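Local structure of uncharacterized protein GEBA250068378 (Sulfurospirillum deleyianum, 3NKG) at residues 61-64 with 69-72; 55-60 with 156-161; 119-124 with 134-139; 38-43 with 48-53. The protein is of unknown function but belongs to the DUF5625 family, which is grouped with galactose-binding-like domains and may therefore bind a ligand. All coordinates share one frame; numbering follows the deposited sequence.

In the fold
Two four-stranded antiparallel sheets form the body of the chain, and the four contacts differ with their place around it. Interaction 2 is buried and apolar apart from one carboxylate. Interaction 4 is partly buried and rests on a carboxylate. Both use helix 49-58, and Arg161 of interaction 2 forms a salt bridge with Asp50 of interaction 4. Interaction 1 is a surface hairpin held mostly by backbone bonds. It follows the helix in the chain. Interaction 3, near the surface but with its centre about 8 Å from that of the chain, joins edge strands of the two sheets by apolar packing and water. Tyr63 of interaction 1 packs on Lys124 of interaction 3.

Interaction 1 (61-64 with 69-72)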
loop_
_atom_site.group_PDB
_atom_site.type_symbol
_atom_site.label_atom_id
_atom_site.label_comp_id
_atom_site.label_asym_id
_atom_site.label_seq_id
_atom_site.Cartn_x
_atom_site.Cartn_y
_atom_site.Cartn_z
ATOM N N ASN A 61 12.542 6.088 2.778
ATOM C CA ASN A 61 12.885 4.981 3.664
ATOM C C ASN A 61 12.100 3.726 3.288
ATOM O O ASN A 61 10.972 3.826 2.786
ATOM C CB ASN A 61 12.574 5.374 5.128
ATOM C CG ASN A 61 13.550 6.431 5.663
ATOM O OD1 ASN A 61 14.659 6.549 5.157
ATOM N ND2 ASN A 61 13.127 7.207 6.667
ATOM N N SER A 62 12.686 2.557 3.543
ATOM C CA SER A 62 12.062 1.292 3.181
ATOM C C SER A 62 12.032 0.331 4.365
ATOM O O SER A 62 13.012 0.229 5.116
ATOM C CB SER A 62 12.814 0.613 2.017
ATOM O OG SER A 62 12.936 1.472 0.900
ATOM N N TYR A 63 10.919 -0.395 4.485
ATOM C CA TYR A 63 10.692 -1.332 5.583
ATOM C C TYR A 63 10.236 -2.683 5.027
ATOM O O TYR A 63 9.407 -2.736 4.124
ATOM C CB TYR A 63 9.649 -0.747 6.540
ATOM C CG TYR A 63 10.087 0.558 7.164
ATOM C CD1 TYR A 63 9.873 1.771 6.510
ATOM C CD2 TYR A 63 10.713 0.583 8.410
ATOM C CE1 TYR A 63 10.293 2.964 7.056
ATOM C CE2 TYR A 63 11.145 1.788 8.984
ATOM C CZ TYR A 63 10.932 2.975 8.295
ATOM O OH TYR A 63 11.316 4.181 8.843
ATOM N N ASP A 64 10.787 -3.772 5.550
ATOM C CA ASP A 64 10.397 -5.120 5.126
ATOM C C ASP A 64 8.981 -5.427 5.613
ATOM O O ASP A 64 8.729 -5.387 6.808
ATOM C CB ASP A 64 11.384 -6.127 5.712
ATOM C CG ASP A 64 11.244 -7.516 5.115
ATOM O OD1 ASP A 64 10.119 -7.901 4.674
ATOM O OD2 ASP A 64 12.285 -8.222 5.114
ATOM N N LYS A 69 11.150 -4.586 9.709
ATOM C CA LYS A 69 12.523 -4.097 9.864
ATOM C C LYS A 69 12.864 -3.023 8.807
ATOM O O LYS A 69 12.497 -3.135 7.639
ATOM C CB LYS A 69 13.526 -5.246 9.814
ATOM C CG LYS A 69 14.943 -4.815 10.138
ATOM C CD LYS A 69 15.960 -5.932 9.915
ATOM C CE LYS A 69 15.951 -6.956 11.046
ATOM N NZ LYS A 69 17.086 -7.931 10.927
ATOM N N GLN A 70 13.564 -1.978 9.221
ATOM C CA GLN A 70 14.014 -0.974 8.279
ATOM C C GLN A 70 15.120 -1.534 7.384
ATOM O O GLN A 70 16.159 -1.991 7.883
ATOM C CB GLN A 70 14.517 0.280 8.988
ATOM C CG GLN A 70 14.694 1.446 7.984
ATOM C CD GLN A 70 14.769 2.818 8.651
ATOM O OE1 GLN A 70 14.522 2.956 9.850
ATOM N NE2 GLN A 70 15.111 3.834 7.870
ATOM N N VAL A 71 14.905 -1.514 6.069
ATOM C CA VAL A 71 15.928 -2.035 5.149
ATOM C C VAL A 71 16.445 -0.942 4.238
ATOM O O VAL A 71 17.386 -1.154 3.468
ATOM C CB VAL A 71 15.404 -3.211 4.281
ATOM C CG1 VAL A 71 15.267 -4.474 5.112
ATOM C CG2 VAL A 71 14.098 -2.840 3.581
ATOM N N GLY A 72 15.829 0.233 4.322
ATOM C CA GLY A 72 16.277 1.381 3.540
ATOM C C GLY A 72 16.234 2.672 4.351
ATOM O O GLY A 72 15.186 3.070 4.899
HETATM O O HOH W 1 12.869 4.714 11.039
#
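The short beta hairpin of strands 62-63 and 70-72 carries a classic beta bulge, in which Val71 and Gly72 both face Ser62. Ser62 O takes both amide protons of the bulge. Val71 N lies 2.7 Å from Ser62 O and Gly72 N lies 2.9 Å from the same atom, and both approach from one face of the carbonyl. In return Ser62 N donates to Gly72 O at 2.9 Å. Asp64 N donates to Lys69 O nearer the turn, with an N-H...O angle of 166°.

Gln70 reinforces this pairing. Its CG stands opposite the backbone N (chi1 -167°), and the extended chain runs forward along its own strand, toward Gly72. There NE2 donates to Gly72 O at 3.1 Å, nearly in the plane of its own amide. It comes from above the carbonyl plane of Gly72, on the face opposite Ser62 N. Two N-H groups therefore grip Gly72 O. The amide also lies by Asn61, whose side chain bonds to Asp94 and Val74.

Tyr63 and Gln70 form the non-hydrogen-bonded pair and share a face of the small sheet. Gln70 crosses the Tyr63 ring at a slant, with CB and CG each 3.7 Å from Tyr63 CE2. The ring and amide planes are 40° apart. The Tyr63 hydroxyl is also hydrogen-bonded to Asp94 OD1. A water at the ring edge ties the two side chains together, donating to Tyr63 OH and to Gln70 OE1 at 2.7 Å each.

Interaction 2 (55-60 with 156-161)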
loop_
_atom_site.group_PDB
_atom_site.type_symbol
_atom_site.label_atom_id
_atom_site.label_comp_id
_atom_site.label_asym_id
_atom_site.label_seq_id
_atom_site.Cartn_x
_atom_site.Cartn_y
_atom_site.Cartn_z
ATOM N N TRP A 55 6.647 10.083 -5.517
ATOM C CA TRP A 55 7.796 9.759 -4.695
ATOM C C TRP A 55 7.788 10.574 -3.385
ATOM O O TRP A 55 7.973 10.049 -2.293
ATOM C CB TRP A 55 9.063 10.080 -5.459
ATOM C CG TRP A 55 10.216 9.317 -4.993
ATOM C CD1 TRP A 55 10.316 8.588 -3.839
ATOM C CD2 TRP A 55 11.466 9.177 -5.673
ATOM N NE1 TRP A 55 11.564 7.998 -3.764
ATOM C CE2 TRP A 55 12.286 8.351 -4.874
ATOM C CE3 TRP A 55 11.979 9.694 -6.872
ATOM C CZ2 TRP A 55 13.585 8.016 -5.245
ATOM C CZ3 TRP A 55 13.262 9.355 -7.238
ATOM C CH2 TRP A 55 14.055 8.530 -6.423
ATOM N N LYS A 56 7.564 11.868 -3.500
ATOM C CA LYS A 56 7.536 12.723 -2.317
ATOM C C LYS A 56 6.529 12.209 -1.270
ATOM O O LYS A 56 6.844 12.093 -0.069
ATOM C CB LYS A 56 7.202 14.163 -2.719
ATOM C CG LYS A 56 6.929 15.076 -1.515
ATOM C CD LYS A 56 6.667 16.513 -1.998
ATOM C CE LYS A 56 5.772 17.292 -1.045
ATOM N NZ LYS A 56 5.471 18.639 -1.634
ATOM N N PHE A 57 5.320 11.896 -1.741
ATOM C CA PHE A 57 4.235 11.368 -0.890
ATOM C C PHE A 57 4.624 10.019 -0.233
ATOM O O PHE A 57 4.380 9.801 0.952
ATOM C CB PHE A 57 2.961 11.187 -1.753
ATOM C CG PHE A 57 1.741 10.784 -0.972
ATOM C CD1 PHE A 57 1.426 9.448 -0.781
ATOM C CD2 PHE A 57 0.909 11.753 -0.411
ATOM C CE1 PHE A 57 0.283 9.069 -0.043
ATOM C CE2 PHE A 57 -0.227 11.395 0.326
ATOM C CZ PHE A 57 -0.545 10.042 0.511
ATOM N N LEU A 58 5.166 9.094 -1.028
ATOM C CA LEU A 58 5.579 7.772 -0.515
ATOM C C LEU A 58 6.717 7.831 0.517
ATOM O O LEU A 58 6.723 7.068 1.491
ATOM C CB LEU A 58 6.004 6.854 -1.678
ATOM C CG LEU A 58 4.872 6.377 -2.603
ATOM C CD1 LEU A 58 5.388 5.552 -3.792
ATOM C CD2 LEU A 58 3.861 5.586 -1.778
ATOM N N GLY A 59 7.690 8.711 0.294
ATOM C CA GLY A 59 8.887 8.738 1.118
ATOM C C GLY A 59 10.045 7.983 0.470
ATOM O O GLY A 59 9.892 7.430 -0.618
ATOM N N PHE A 60 11.188 7.944 1.156
ATOM C CA PHE A 60 12.410 7.304 0.661
ATOM C C PHE A 60 12.887 6.105 1.492
ATOM O O PHE A 60 13.608 5.256 0.993
ATOM C CB PHE A 60 13.526 8.360 0.604
ATOM C CG PHE A 60 13.336 9.358 -0.494
ATOM C CD1 PHE A 60 12.360 10.347 -0.392
ATOM C CD2 PHE A 60 14.114 9.307 -1.632
ATOM C CE1 PHE A 60 12.169 11.264 -1.407
ATOM C CE2 PHE A 60 13.934 10.239 -2.665
ATOM C CZ PHE A 60 12.958 11.209 -2.555
ATOM N N SER A 156 -5.621 15.147 0.036
ATOM C CA SER A 156 -6.008 15.964 -1.101
ATOM C C SER A 156 -5.067 15.757 -2.284
ATOM O O SER A 156 -5.481 15.931 -3.422
ATOM C CB SER A 156 -6.066 17.449 -0.712
ATOM O OG SER A 156 -4.778 17.977 -0.431
ATOM N N GLU A 157 -3.812 15.386 -2.012
ATOM C CA GLU A 157 -2.876 14.994 -3.078
ATOM C C GLU A 157 -3.379 13.818 -3.929
ATOM O O GLU A 157 -2.949 13.638 -5.071
ATOM C CB GLU A 157 -1.514 14.602 -2.498
ATOM C CG GLU A 157 -0.969 15.570 -1.481
ATOM C CD GLU A 157 -1.216 15.121 -0.037
ATOM O OE1 GLU A 157 -2.391 14.968 0.381
ATOM O OE2 GLU A 157 -0.216 14.950 0.688
HETATM N N MSE A 158 -4.268 13.008 -3.372
HETATM C CA MSE A 158 -4.706 11.799 -4.051
HETATM C C MSE A 158 -6.013 12.017 -4.794
HETATM O O MSE A 158 -6.583 11.087 -5.348
HETATM C CB MSE A 158 -4.869 10.682 -3.026
HETATM C CG MSE A 158 -3.546 10.319 -2.364
HETATM SE SE MSE A 158 -2.472 9.394 -3.727
HETATM C CE MSE A 158 -0.770 10.376 -3.669
ATOM N N ILE A 159 -6.500 13.251 -4.814
ATOM C CA ILE A 159 -7.739 13.501 -5.532
ATOM C C ILE A 159 -7.554 13.164 -7.024
ATOM O O ILE A 159 -6.600 13.617 -7.650
ATOM C CB ILE A 159 -8.200 14.974 -5.377
ATOM C CG1 ILE A 159 -8.621 15.261 -3.932
ATOM C CG2 ILE A 159 -9.359 15.272 -6.319
ATOM C CD1 ILE A 159 -8.907 16.789 -3.686
ATOM N N GLY A 160 -8.467 12.380 -7.585
ATOM C CA GLY A 160 -8.385 12.003 -8.985
ATOM C C GLY A 160 -7.299 10.973 -9.315
ATOM O O GLY A 160 -7.114 10.609 -10.477
ATOM N N ARG A 161 -6.574 10.486 -8.310
ATOM C CA ARG A 161 -5.482 9.575 -8.606
ATOM C C ARG A 161 -5.910 8.151 -8.339
ATOM O O ARG A 161 -6.505 7.863 -7.311
ATOM C CB ARG A 161 -4.216 9.924 -7.815
ATOM C CG ARG A 161 -3.092 8.897 -8.014
ATOM C CD ARG A 161 -1.780 9.303 -7.335
ATOM N NE ARG A 161 -1.400 10.699 -7.581
ATOM C CZ ARG A 161 -0.684 11.131 -8.621
ATOM N NH1 ARG A 161 -0.392 12.428 -8.719
ATOM N NH2 ARG A 161 -0.261 10.293 -9.569
#
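The C-terminal end of helix 49-58 packs on the short 3-10 turn 156-158, with Met158 over a face of the Phe57 ring and Glu157 at its edge. The Phe57 side chain leaves the helix with CG opposite the backbone N (chi1 -174°), which carries its ring to the turn. Met158, a selenomethionine, is bent at chi2 and chi3. This puts CE over the centre of the ring, 3.7 Å from Phe57 CG and only 12° off the ring normal. The selenium sits farther back, so the methyl group makes the CH-pi contact.

Glu157 comes to the ring edge instead. Its OE2 lies in the ring plane, 3.6 Å from both Phe57 CD2 and CE2. The carboxylate is turned almost upright to the ring, 78° between planes. An oxygen placed there probably gains a little from the slightly positive ring hydrogens. Phe38 of strand 30-38 also packs on both Phe57 and Met158. With an alanine at Phe57, Met158 CE would probably lose the ring face it rests on, and a gap would be likely to open beside Glu157. The arrangement is a Met-aromatic contact, made here through the methyl group, and it joins the helix end to the loop before strand 163-169.

Interaction 3 (119-124 with 134-139)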
loop_
_atom_site.group_PDB
_atom_site.type_symbol
_atom_site.label_atom_id
_atom_site.label_comp_id
_atom_site.label_asym_id
_atom_site.label_seq_id
_atom_site.Cartn_x
_atom_site.Cartn_y
_atom_site.Cartn_z
ATOM N N ASN A 119 -7.091 -4.937 11.650
ATOM C CA ASN A 119 -5.839 -4.236 11.950
ATOM C C ASN A 119 -5.776 -2.836 11.333
ATOM O O ASN A 119 -6.116 -2.644 10.164
ATOM C CB ASN A 119 -4.657 -5.070 11.435
ATOM C CG ASN A 119 -4.460 -6.361 12.239
ATOM O OD1 ASN A 119 -3.933 -6.344 13.351
ATOM N ND2 ASN A 119 -4.880 -7.468 11.674
ATOM N N LEU A 120 -5.320 -1.871 12.117
ATOM C CA LEU A 120 -5.082 -0.529 11.618
ATOM C C LEU A 120 -3.580 -0.419 11.363
ATOM O O LEU A 120 -2.795 -0.598 12.294
ATOM C CB LEU A 120 -5.517 0.504 12.664
ATOM C CG LEU A 120 -5.124 1.960 12.365
ATOM C CD1 LEU A 120 -5.859 2.439 11.090
ATOM C CD2 LEU A 120 -5.446 2.851 13.563
ATOM N N TYR A 121 -3.186 -0.190 10.104
ATOM C CA TYR A 121 -1.783 -0.004 9.752
ATOM C C TYR A 121 -1.503 1.466 9.523
ATOM O O TYR A 121 -2.161 2.097 8.703
ATOM C CB TYR A 121 -1.416 -0.767 8.476
ATOM C CG TYR A 121 -1.609 -2.253 8.620
ATOM C CD1 TYR A 121 -2.834 -2.853 8.286
ATOM C CD2 TYR A 121 -0.596 -3.055 9.136
ATOM C CE1 TYR A 121 -3.033 -4.220 8.447
ATOM C CE2 TYR A 121 -0.790 -4.443 9.301
ATOM C CZ TYR A 121 -2.003 -5.008 8.944
ATOM O OH TYR A 121 -2.204 -6.361 9.099
HETATM N N MSE A 122 -0.524 1.998 10.253
HETATM C CA MSE A 122 0.009 3.318 9.990
HETATM C C MSE A 122 1.075 3.209 8.884
HETATM O O MSE A 122 2.292 3.261 9.136
HETATM C CB MSE A 122 0.596 3.895 11.281
HETATM C CG MSE A 122 -0.405 3.849 12.439
HETATM SE SE MSE A 122 -2.050 4.919 12.110
HETATM C CE MSE A 122 -1.165 6.566 12.125
ATOM N N THR A 123 0.624 3.040 7.655
ATOM C CA THR A 123 1.564 2.724 6.573
ATOM C C THR A 123 2.518 3.895 6.307
ATOM O O THR A 123 2.174 5.094 6.519
ATOM C CB THR A 123 0.827 2.347 5.293
ATOM O OG1 THR A 123 0.320 3.522 4.661
ATOM C CG2 THR A 123 -0.349 1.396 5.614
ATOM N N LYS A 124 3.720 3.560 5.853
ATOM C CA LYS A 124 4.725 4.575 5.592
ATOM C C LYS A 124 5.750 3.998 4.637
ATOM O O LYS A 124 5.823 2.790 4.436
ATOM C CB LYS A 124 5.432 4.965 6.889
ATOM C CG LYS A 124 6.009 3.745 7.625
ATOM C CD LYS A 124 6.887 4.155 8.797
ATOM C CE LYS A 124 7.355 2.914 9.545
ATOM N NZ LYS A 124 7.998 3.252 10.838
ATOM N N ASP A 134 4.428 -0.731 0.775
ATOM C CA ASP A 134 4.256 -2.057 1.354
ATOM C C ASP A 134 3.526 -1.909 2.695
ATOM O O ASP A 134 3.946 -1.125 3.548
ATOM C CB ASP A 134 5.624 -2.725 1.533
ATOM C CG ASP A 134 6.224 -3.233 0.194
ATOM O OD1 ASP A 134 5.490 -3.246 -0.817
ATOM O OD2 ASP A 134 7.422 -3.619 0.147
ATOM N N ILE A 135 2.417 -2.628 2.872
ATOM C CA ILE A 135 1.648 -2.558 4.117
ATOM C C ILE A 135 2.052 -3.681 5.072
ATOM O O ILE A 135 2.528 -3.439 6.195
ATOM C CB ILE A 135 0.130 -2.685 3.880
ATOM C CG1 ILE A 135 -0.403 -1.607 2.943
ATOM C CG2 ILE A 135 -0.622 -2.611 5.189
ATOM C CD1 ILE A 135 -1.745 -1.976 2.298
ATOM N N THR A 136 1.846 -4.919 4.637
ATOM C CA THR A 136 2.187 -6.065 5.477
ATOM C C THR A 136 2.299 -7.346 4.629
ATOM O O THR A 136 1.978 -7.356 3.435
ATOM C CB THR A 136 1.153 -6.250 6.646
ATOM O OG1 THR A 136 1.655 -7.179 7.620
ATOM C CG2 THR A 136 -0.204 -6.744 6.120
ATOM N N THR A 137 2.806 -8.399 5.256
ATOM C CA THR A 137 2.834 -9.735 4.659
ATOM C C THR A 137 2.082 -10.662 5.607
ATOM O O THR A 137 2.332 -10.648 6.816
ATOM C CB THR A 137 4.277 -10.223 4.519
ATOM O OG1 THR A 137 5.029 -9.281 3.744
ATOM C CG2 THR A 137 4.334 -11.600 3.838
ATOM N N ILE A 138 1.169 -11.467 5.071
ATOM C CA ILE A 138 0.313 -12.306 5.898
ATOM C C ILE A 138 0.233 -13.744 5.340
ATOM O O ILE A 138 0.114 -13.954 4.116
ATOM C CB ILE A 138 -1.111 -11.708 5.996
ATOM C CG1 ILE A 138 -2.011 -12.574 6.881
ATOM C CG2 ILE A 138 -1.733 -11.612 4.623
ATOM C CD1 ILE A 138 -3.452 -12.046 6.963
ATOM N N SER A 139 0.299 -14.727 6.237
ATOM C CA SER A 139 0.147 -16.116 5.823
ATOM C C SER A 139 -1.334 -16.463 5.742
ATOM O O SER A 139 -2.022 -16.443 6.758
ATOM C CB SER A 139 0.863 -17.080 6.780
ATOM O OG SER A 139 2.261 -16.856 6.754
HETATM O O HOH W 2 3.750 0.551 5.798
HETATM O O HOH W 3 6.648 0.838 2.574
#
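Tyr121 and Ile135 make the tight part of this contact, where strand 113-123 of one sheet meets strand 132-140 of the other. These are edge strands of the two sheets. They do not pair as neighbours in one sheet. The axes of the segments 119-123 and 134-139 cross at 134°, 7.9 Å apart at the closest. Ile135 CG2 sits over one face of the Tyr121 ring, toward the CB side, 3.6 Å from CG. It stands opposite its own backbone N, while CG1 lies beside that N, opposite the carbonyl carbon, and meets Thr123 CG2 at 4.0 Å. One isoleucine thus covers both residues. Farther along the ring, Thr136 CG2 touches Tyr121 OH at 3.6 Å. Thr123 OG1 turns elsewhere and bonds to Val98 O. A glycerol, probably from the crystallisation liquor, lies about 3 Å from the Tyr121 side chain, between nearest atoms.

The loose side lies toward Lys124 and Asp134, where water fills in between the backbones. One water accepts from Lys124 N and donates to Asp134 O at 2.8 Å. A second lies between Lys124 O and Asp134 N, and its 3.3 Å to Asp134 N is long. Methyl groups and a ring face hold the Tyr121 side, and water bridges the peptide groups at Lys124 and Asp134. The chemistry implies edge strands joined here by apolar packing and water bridges, without direct backbone pairing.

Interaction 4 (38-43 with 48-53); sequences FAVHDR and GLDGKR
The loop 38-43 runs out of strand 30-38 and passes over the N-terminal turn of helix 49-58, coming closest at Arg43 and Gly48, whose CA atoms are 4.4 Å apart. Gly48 holds the N-cap position, with a positive phi that suits a glycine. Asp46 bonds to the amides of Gly48 and Asp50. Farther along, Val40 lies across from Gly51 and His41 across from Asp50.

Asp50 carries the contact. Its CG points away from its own N (chi1 -167°), which sends the carboxylate out of the helix toward the loop. OD2 accepts from His41 N at 2.8 Å, on its anti side, 19° out of the carboxylate plane, and the bond is nearly straight. OD1 forms a salt bridge with Arg161, which also bonds to Ala39 O. The carboxylate thus ties the loop, the helix and the chain at Arg161 together, and its place in the first helical turn probably stabilises its negative charge. An asparagine in place of Asp50 would probably leave Arg161 without its charged mate.

The His41 ring lies obliquely by the carboxylate, its plane 36° away, and CD2 comes to 3.5 Å of Asp50 CG. Val40 CG1 rests on the helix backbone, 3.5 Å from Gly51 CA. One water joins the two backbones: it accepts from Gly51 N and donates to His41 O, at 3.0 Å each.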
loop_
_atom_site.group_PDB
_atom_site.type_symbol
_atom_site.label_atom_id
_atom_site.label_comp_id
_atom_site.label_asym_id
_atom_site.label_seq_id
_atom_site.Cartn_x
_atom_site.Cartn_y
_atom_site.Cartn_z
ATOM N N PHE A 38 0.372 2.956 -6.678
ATOM C CA PHE A 38 -0.043 4.286 -7.141
ATOM C C PHE A 38 0.193 4.461 -8.638
ATOM O O PHE A 38 1.299 4.226 -9.127
ATOM C CB PHE A 38 0.766 5.354 -6.404
ATOM C CG PHE A 38 0.503 5.390 -4.941
ATOM C CD1 PHE A 38 0.912 4.330 -4.122
ATOM C CD2 PHE A 38 -0.222 6.440 -4.386
ATOM C CE1 PHE A 38 0.648 4.361 -2.780
ATOM C CE2 PHE A 38 -0.486 6.480 -3.057
ATOM C CZ PHE A 38 -0.060 5.452 -2.237
ATOM N N ALA A 39 -0.839 4.876 -9.363
ATOM C CA ALA A 39 -0.665 5.264 -10.775
ATOM C C ALA A 39 0.065 6.595 -10.909
ATOM O O ALA A 39 -0.060 7.480 -10.061
ATOM C CB ALA A 39 -1.989 5.327 -11.483
ATOM N N VAL A 40 0.833 6.728 -11.986
ATOM C CA VAL A 40 1.680 7.894 -12.203
ATOM C C VAL A 40 1.638 8.224 -13.692
ATOM O O VAL A 40 1.507 7.318 -14.519
ATOM C CB VAL A 40 3.128 7.596 -11.757
ATOM C CG1 VAL A 40 4.030 8.758 -12.052
ATOM C CG2 VAL A 40 3.174 7.269 -10.249
ATOM N N HIS A 41 1.714 9.506 -14.043
ATOM C CA HIS A 41 1.769 9.886 -15.456
ATOM C C HIS A 41 3.079 9.420 -16.101
ATOM O O HIS A 41 4.147 9.512 -15.503
ATOM C CB HIS A 41 1.606 11.396 -15.631
ATOM C CG HIS A 41 0.247 11.903 -15.260
ATOM N ND1 HIS A 41 -0.916 11.289 -15.674
ATOM C CD2 HIS A 41 -0.134 12.976 -14.527
ATOM C CE1 HIS A 41 -1.955 11.955 -15.201
ATOM N NE2 HIS A 41 -1.509 12.985 -14.506
ATOM N N ASP A 42 3.019 8.911 -17.321
ATOM C CA ASP A 42 4.262 8.450 -17.921
ATOM C C ASP A 42 5.287 9.588 -17.991
ATOM O O ASP A 42 4.930 10.744 -18.236
ATOM C CB ASP A 42 4.020 7.761 -19.266
ATOM C CG ASP A 42 3.526 6.327 -19.096
ATOM O OD1 ASP A 42 3.724 5.759 -17.996
ATOM O OD2 ASP A 42 2.942 5.763 -20.049
ATOM N N ARG A 43 6.547 9.255 -17.713
ATOM C CA ARG A 43 7.630 10.229 -17.684
ATOM C C ARG A 43 7.691 10.992 -18.998
ATOM O O ARG A 43 7.965 12.188 -19.020
ATOM C CB ARG A 43 8.969 9.533 -17.419
ATOM C CG ARG A 43 10.151 10.484 -17.302
ATOM C CD ARG A 43 11.456 9.747 -17.005
ATOM N NE ARG A 43 11.490 9.203 -15.645
ATOM C CZ ARG A 43 11.220 7.939 -15.333
ATOM N NH1 ARG A 43 10.893 7.071 -16.284
ATOM N NH2 ARG A 43 11.279 7.541 -14.070
ATOM N N GLY A 48 8.403 14.351 -15.789
ATOM C CA GLY A 48 8.728 13.370 -14.771
ATOM C C GLY A 48 8.194 13.911 -13.457
ATOM O O GLY A 48 8.408 13.344 -12.376
ATOM N N LEU A 49 7.481 15.027 -13.560
ATOM C CA LEU A 49 7.021 15.738 -12.388
ATOM C C LEU A 49 6.036 14.928 -11.550
ATOM O O LEU A 49 6.101 14.944 -10.323
ATOM C CB LEU A 49 6.409 17.076 -12.785
ATOM C CG LEU A 49 5.640 17.833 -11.697
ATOM C CD1 LEU A 49 6.498 18.122 -10.453
ATOM C CD2 LEU A 49 5.061 19.118 -12.275
ATOM N N ASP A 50 5.112 14.232 -12.206
ATOM C CA ASP A 50 4.091 13.495 -11.472
ATOM C C ASP A 50 4.759 12.385 -10.644
ATOM O O ASP A 50 4.401 12.159 -9.492
ATOM C CB ASP A 50 3.024 12.957 -12.417
ATOM C CG ASP A 50 1.786 12.454 -11.681
ATOM O OD1 ASP A 50 1.198 13.241 -10.920
ATOM O OD2 ASP A 50 1.400 11.268 -11.869
ATOM N N GLY A 51 5.747 11.725 -11.243
ATOM C CA GLY A 51 6.541 10.716 -10.571
ATOM C C GLY A 51 7.208 11.255 -9.316
ATOM O O GLY A 51 7.196 10.596 -8.261
ATOM N N LYS A 52 7.786 12.451 -9.413
ATOM C CA LYS A 52 8.420 13.074 -8.250
ATOM C C LYS A 52 7.420 13.425 -7.149
ATOM O O LYS A 52 7.739 13.319 -5.974
ATOM C CB LYS A 52 9.197 14.327 -8.634
ATOM C CG LYS A 52 10.482 14.084 -9.385
ATOM C CD LYS A 52 11.140 15.425 -9.699
ATOM C CE LYS A 52 12.399 15.256 -10.533
ATOM N NZ LYS A 52 12.085 14.755 -11.906
ATOM N N ARG A 53 6.216 13.849 -7.513
ATOM C CA ARG A 53 5.247 14.180 -6.468
ATOM C C ARG A 53 4.827 12.916 -5.747
ATOM O O ARG A 53 4.616 12.930 -4.536
ATOM C CB ARG A 53 4.008 14.860 -7.024
ATOM C CG ARG A 53 4.291 16.117 -7.812
ATOM C CD ARG A 53 2.979 16.773 -8.186
ATOM N NE ARG A 53 3.145 18.190 -8.462
ATOM C CZ ARG A 53 2.913 18.746 -9.645
ATOM N NH1 ARG A 53 2.495 17.993 -10.658
ATOM N NH2 ARG A 53 3.087 20.051 -9.810
HETATM O O HOH W 4 6.048 11.537 -14.253
#